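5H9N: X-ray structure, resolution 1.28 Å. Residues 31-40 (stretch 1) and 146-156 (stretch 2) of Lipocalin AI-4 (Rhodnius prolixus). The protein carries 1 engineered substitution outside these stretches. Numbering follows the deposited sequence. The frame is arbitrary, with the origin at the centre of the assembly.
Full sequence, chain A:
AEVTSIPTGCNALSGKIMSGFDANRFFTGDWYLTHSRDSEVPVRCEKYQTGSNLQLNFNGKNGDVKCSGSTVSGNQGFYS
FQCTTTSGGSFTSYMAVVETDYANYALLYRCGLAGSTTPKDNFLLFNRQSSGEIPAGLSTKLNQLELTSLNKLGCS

Stretch 1 (31-40) WYLTHSRDSE
Stretch 2 (146-156) ELTSLNKLGCS

Residues 31-36 form a β-strand continuing from earlier in the chain, with extended torsions except at T34 (phi/psi -96/-26), which kinks it before H35 (-146/156) and S36 (-155/157). R37 (-62/-50) ends the strand, and D38 to E40 return to extended values as loop. Stretch 2 leaves a helix at E146, whose positive phi (59/44) belongs to a Schellman motif; L147 to S149 (-113/56, -87/-4, -141/68) are irregular loop, and L150 (-61/141) leads into the short strand N151 and K152 (-80/128 and -77/137), antiparallel to the first. H35 and K152 are the non-hydrogen-bonded pair, CA to CA 4.4 Å; S36 and N151 are the hydrogen-bonded pair, CA to CA 5.3 Å.

Three backbone hydrogen bonds fix this register. S36 N donates to N151 O at 3.0 Å, N151 N returns a bond to S36 O at 2.8 Å, and L153 N donates to T34 O at 2.9 Å. Beside this ladder H35 CA lies 3.1 Å from N151 O, a CA-H...O contact. Water 1 extends the ladder where direct pairing stops, donating to T34 O (2.8 Å) and accepting from C155 N (2.9 Å). At the other end water 2 donates to R37 O (2.7 Å) and S149 O (2.8 Å).

H35 and K152 share one face of the sheet. The imidazole (chi1 m, chi2 70°) lies against the lysine's aliphatic stem, H35 NE2 to K152 CG 3.7 Å, while the all-t lysine carries its charged end away. H35 ND1 and T34 OG1 share a hydrogen bond of 2.9 Å, T34 being in p.

S36 and N151 lie on the other face. S36, in p, donates from OG to D38 O at 2.7 Å, a short hydroxyl that reaches the backbone of the loop just after the strand. L153 (m, t) points toward stretch 1 and has the largest covered area of any residue here: its CD1 lies 3.7 Å from L33 CG (L33 is t, p), and its CD2 lies beside the two serines, 3.6 Å from S39 CB and 3.7 Å from S36 OG, where their short side chains leave room for a methyl.

C155 (m), covalently bonded to a group elsewhere in the structure, places SG 4.2 Å from Y32 CB. L150 and L147, both m, t, pack at the far end, with L150 CD2 3.7 Å from R37 N and L147 CD2 3.8 Å from R37 CD. Arginine suits this border: its methylenes meet leucine, while its guanidinium forms a salt bridge with D38, R37 NH2 to D38 OD2 3.0 Å, supported by R37 NE to D38 OD1 at 3.0 Å.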

# COMPACT_ATOMS: atom_id res chain seq x y z
N TRP A 31 -6.62 4.32 -7.15
CA TRP A 31 -5.28 3.80 -7.35
C TRP A 31 -5.37 2.32 -7.72
O TRP A 31 -5.99 1.55 -6.98
CB TRP A 31 -4.44 3.94 -6.08
CG TRP A 31 -3.94 5.31 -5.73
CD1 TRP A 31 -4.40 6.13 -4.74
CD2 TRP A 31 -2.84 5.99 -6.34
NE1 TRP A 31 -3.66 7.29 -4.70
CE2 TRP A 31 -2.69 7.22 -5.67
CE3 TRP A 31 -1.96 5.67 -7.38
CZ2 TRP A 31 -1.70 8.14 -6.02
CZ3 TRP A 31 -0.99 6.58 -7.73
CH2 TRP A 31 -0.85 7.80 -7.04
N TYR A 32 -4.73 1.89 -8.81
CA TYR A 32 -4.68 0.48 -9.19
C TYR A 32 -3.40 -0.14 -8.68
O TYR A 32 -2.32 0.42 -8.86
CB TYR A 32 -4.76 0.33 -10.72
CG TYR A 32 -6.06 0.82 -11.30
CD1 TYR A 32 -6.23 2.16 -11.60
CD2 TYR A 32 -7.12 -0.05 -11.52
CE1 TYR A 32 -7.43 2.63 -12.11
CE2 TYR A 32 -8.32 0.41 -12.04
CZ TYR A 32 -8.46 1.75 -12.32
OH TYR A 32 -9.64 2.24 -12.83
N LEU A 33 -3.51 -1.30 -8.05
CA LEU A 33 -2.35 -2.02 -7.57
C LEU A 33 -1.78 -2.83 -8.73
O LEU A 33 -2.29 -3.91 -9.05
CB LEU A 33 -2.73 -2.90 -6.37
CG LEU A 33 -1.62 -3.78 -5.78
CD1 LEU A 33 -0.34 -3.00 -5.57
CD2 LEU A 33 -2.09 -4.43 -4.47
N THR A 34 -0.76 -2.32 -9.40
CA THR A 34 -0.31 -2.96 -10.64
C THR A 34 0.87 -3.92 -10.46
O THR A 34 1.05 -4.81 -11.27
CB THR A 34 0.05 -1.90 -11.70
OG1 THR A 34 1.09 -1.04 -11.21
CG2 THR A 34 -1.13 -1.05 -12.05
N HIS A 35 1.70 -3.71 -9.45
CA HIS A 35 2.89 -4.52 -9.23
C HIS A 35 3.15 -4.68 -7.75
O HIS A 35 2.77 -3.80 -6.96
CB HIS A 35 4.15 -3.90 -9.85
CG HIS A 35 4.08 -3.70 -11.33
ND1 HIS A 35 3.27 -2.75 -11.90
CD2 HIS A 35 4.76 -4.29 -12.34
CE1 HIS A 35 3.43 -2.78 -13.22
NE2 HIS A 35 4.32 -3.71 -13.51
N SER A 36 3.85 -5.73 -7.34
CA SER A 36 4.26 -5.86 -5.94
C SER A 36 5.50 -6.75 -5.87
O SER A 36 5.78 -7.53 -6.79
CB SER A 36 3.11 -6.41 -5.09
OG SER A 36 2.69 -7.68 -5.56
N ARG A 37 6.27 -6.61 -4.79
CA ARG A 37 7.48 -7.41 -4.61
C ARG A 37 7.13 -8.89 -4.54
O ARG A 37 7.73 -9.70 -5.22
CB ARG A 37 8.22 -6.98 -3.34
CG ARG A 37 9.52 -7.75 -3.13
CD ARG A 37 10.08 -7.58 -1.73
NE ARG A 37 9.18 -8.17 -0.73
CZ ARG A 37 9.13 -7.82 0.55
NH1 ARG A 37 9.92 -6.87 1.03
NH2 ARG A 37 8.26 -8.42 1.35
N ASP A 38 6.15 -9.21 -3.69
CA ASP A 38 5.67 -10.57 -3.50
C ASP A 38 4.27 -10.62 -4.08
O ASP A 38 3.50 -9.67 -3.92
CB ASP A 38 5.62 -10.95 -2.01
CG ASP A 38 6.94 -10.75 -1.29
OD1 ASP A 38 7.99 -10.69 -1.96
OD2 ASP A 38 6.91 -10.66 -0.04
N SER A 39 3.91 -11.72 -4.73
CA SER A 39 2.58 -11.85 -5.30
C SER A 39 2.07 -13.28 -5.17
O SER A 39 2.83 -14.21 -4.96
CB SER A 39 2.57 -11.42 -6.76
OG SER A 39 3.49 -12.17 -7.52
N GLU A 40 0.76 -13.43 -5.30
CA GLU A 40 0.15 -14.74 -5.29
C GLU A 40 -0.44 -15.02 -6.65
O GLU A 40 -0.45 -14.15 -7.53
CB GLU A 40 -0.93 -14.82 -4.21
CG GLU A 40 -0.40 -14.68 -2.79
CD GLU A 40 -0.23 -13.24 -2.36
OE1 GLU A 40 -0.48 -12.34 -3.19
OE2 GLU A 40 0.17 -13.01 -1.20
N GLU A 146 16.41 -2.42 -3.29
CA GLU A 146 16.60 -3.76 -3.87
C GLU A 146 15.28 -4.34 -4.40
O GLU A 146 14.97 -5.52 -4.18
CB GLU A 146 17.24 -4.69 -2.83
CG GLU A 146 18.43 -4.05 -2.11
CD GLU A 146 19.14 -4.99 -1.15
OE1 GLU A 146 18.52 -5.97 -0.71
OE2 GLU A 146 20.32 -4.73 -0.84
N LEU A 147 14.52 -3.51 -5.10
CA LEU A 147 13.25 -3.91 -5.70
C LEU A 147 13.34 -3.90 -7.22
O LEU A 147 12.54 -3.25 -7.90
CB LEU A 147 12.14 -2.97 -5.24
CG LEU A 147 11.87 -2.96 -3.74
CD1 LEU A 147 10.89 -1.87 -3.42
CD2 LEU A 147 11.32 -4.32 -3.27
N THR A 148 14.30 -4.64 -7.74
CA THR A 148 14.64 -4.56 -9.15
C THR A 148 13.82 -5.48 -10.06
O THR A 148 13.97 -5.44 -11.28
CB THR A 148 16.13 -4.86 -9.37
OG1 THR A 148 16.44 -6.16 -8.86
CG2 THR A 148 16.99 -3.82 -8.66
N SER A 149 12.96 -6.31 -9.47
CA SER A 149 12.06 -7.10 -10.31
C SER A 149 10.66 -7.23 -9.71
O SER A 149 10.24 -8.33 -9.34
CB SER A 149 12.64 -8.49 -10.56
OG SER A 149 12.82 -9.20 -9.34
N LEU A 150 9.93 -6.12 -9.66
CA LEU A 150 8.57 -6.18 -9.15
C LEU A 150 7.71 -7.09 -10.02
O LEU A 150 7.84 -7.12 -11.24
CB LEU A 150 7.93 -4.79 -9.08
CG LEU A 150 8.57 -3.82 -8.08
CD1 LEU A 150 7.89 -2.46 -8.17
CD2 LEU A 150 8.52 -4.35 -6.66
N ASN A 151 6.84 -7.86 -9.38
CA ASN A 151 5.93 -8.75 -10.08
C ASN A 151 4.74 -7.99 -10.61
O ASN A 151 4.07 -7.28 -9.85
CB ASN A 151 5.44 -9.85 -9.16
CG ASN A 151 6.55 -10.77 -8.71
OD1 ASN A 151 7.73 -10.57 -9.04
ND2 ASN A 151 6.18 -11.79 -7.96
N LYS A 152 4.45 -8.14 -11.89
CA LYS A 152 3.26 -7.53 -12.46
C LYS A 152 2.02 -8.33 -12.08
O LYS A 152 2.02 -9.56 -12.14
CB LYS A 152 3.38 -7.42 -13.98
CG LYS A 152 2.25 -6.61 -14.58
CD LYS A 152 2.39 -6.48 -16.08
CE LYS A 152 1.38 -5.46 -16.61
NZ LYS A 152 1.49 -5.28 -18.09
N LEU A 153 0.96 -7.64 -11.70
CA LEU A 153 -0.26 -8.29 -11.26
C LEU A 153 -1.25 -8.37 -12.43
O LEU A 153 -0.82 -8.57 -13.58
CB LEU A 153 -0.82 -7.57 -10.02
CG LEU A 153 0.23 -7.48 -8.90
CD1 LEU A 153 -0.31 -6.70 -7.71
CD2 LEU A 153 0.75 -8.84 -8.48
N GLY A 154 -2.54 -8.25 -12.16
CA GLY A 154 -3.54 -8.57 -13.17
C GLY A 154 -4.21 -7.38 -13.83
O GLY A 154 -5.23 -7.55 -14.50
N CYS A 155 -3.69 -6.18 -13.62
CA CYS A 155 -4.18 -5.00 -14.33
C CYS A 155 -3.49 -4.84 -15.68
O CYS A 155 -2.31 -5.21 -15.83
CB CYS A 155 -3.93 -3.73 -13.51
SG CYS A 155 -4.55 -3.72 -11.82
N SER A 156 -4.17 -4.24 -16.65
CA SER A 156 -3.54 -3.86 -17.90
C SER A 156 -4.24 -2.64 -18.49
O SER A 156 -5.31 -2.25 -18.02
CB SER A 156 -3.57 -5.02 -18.90
OG SER A 156 -4.89 -5.30 -19.31
O HOH W 1 -0.98 -5.24 -13.14
O HOH W 2 9.97 -9.03 -6.64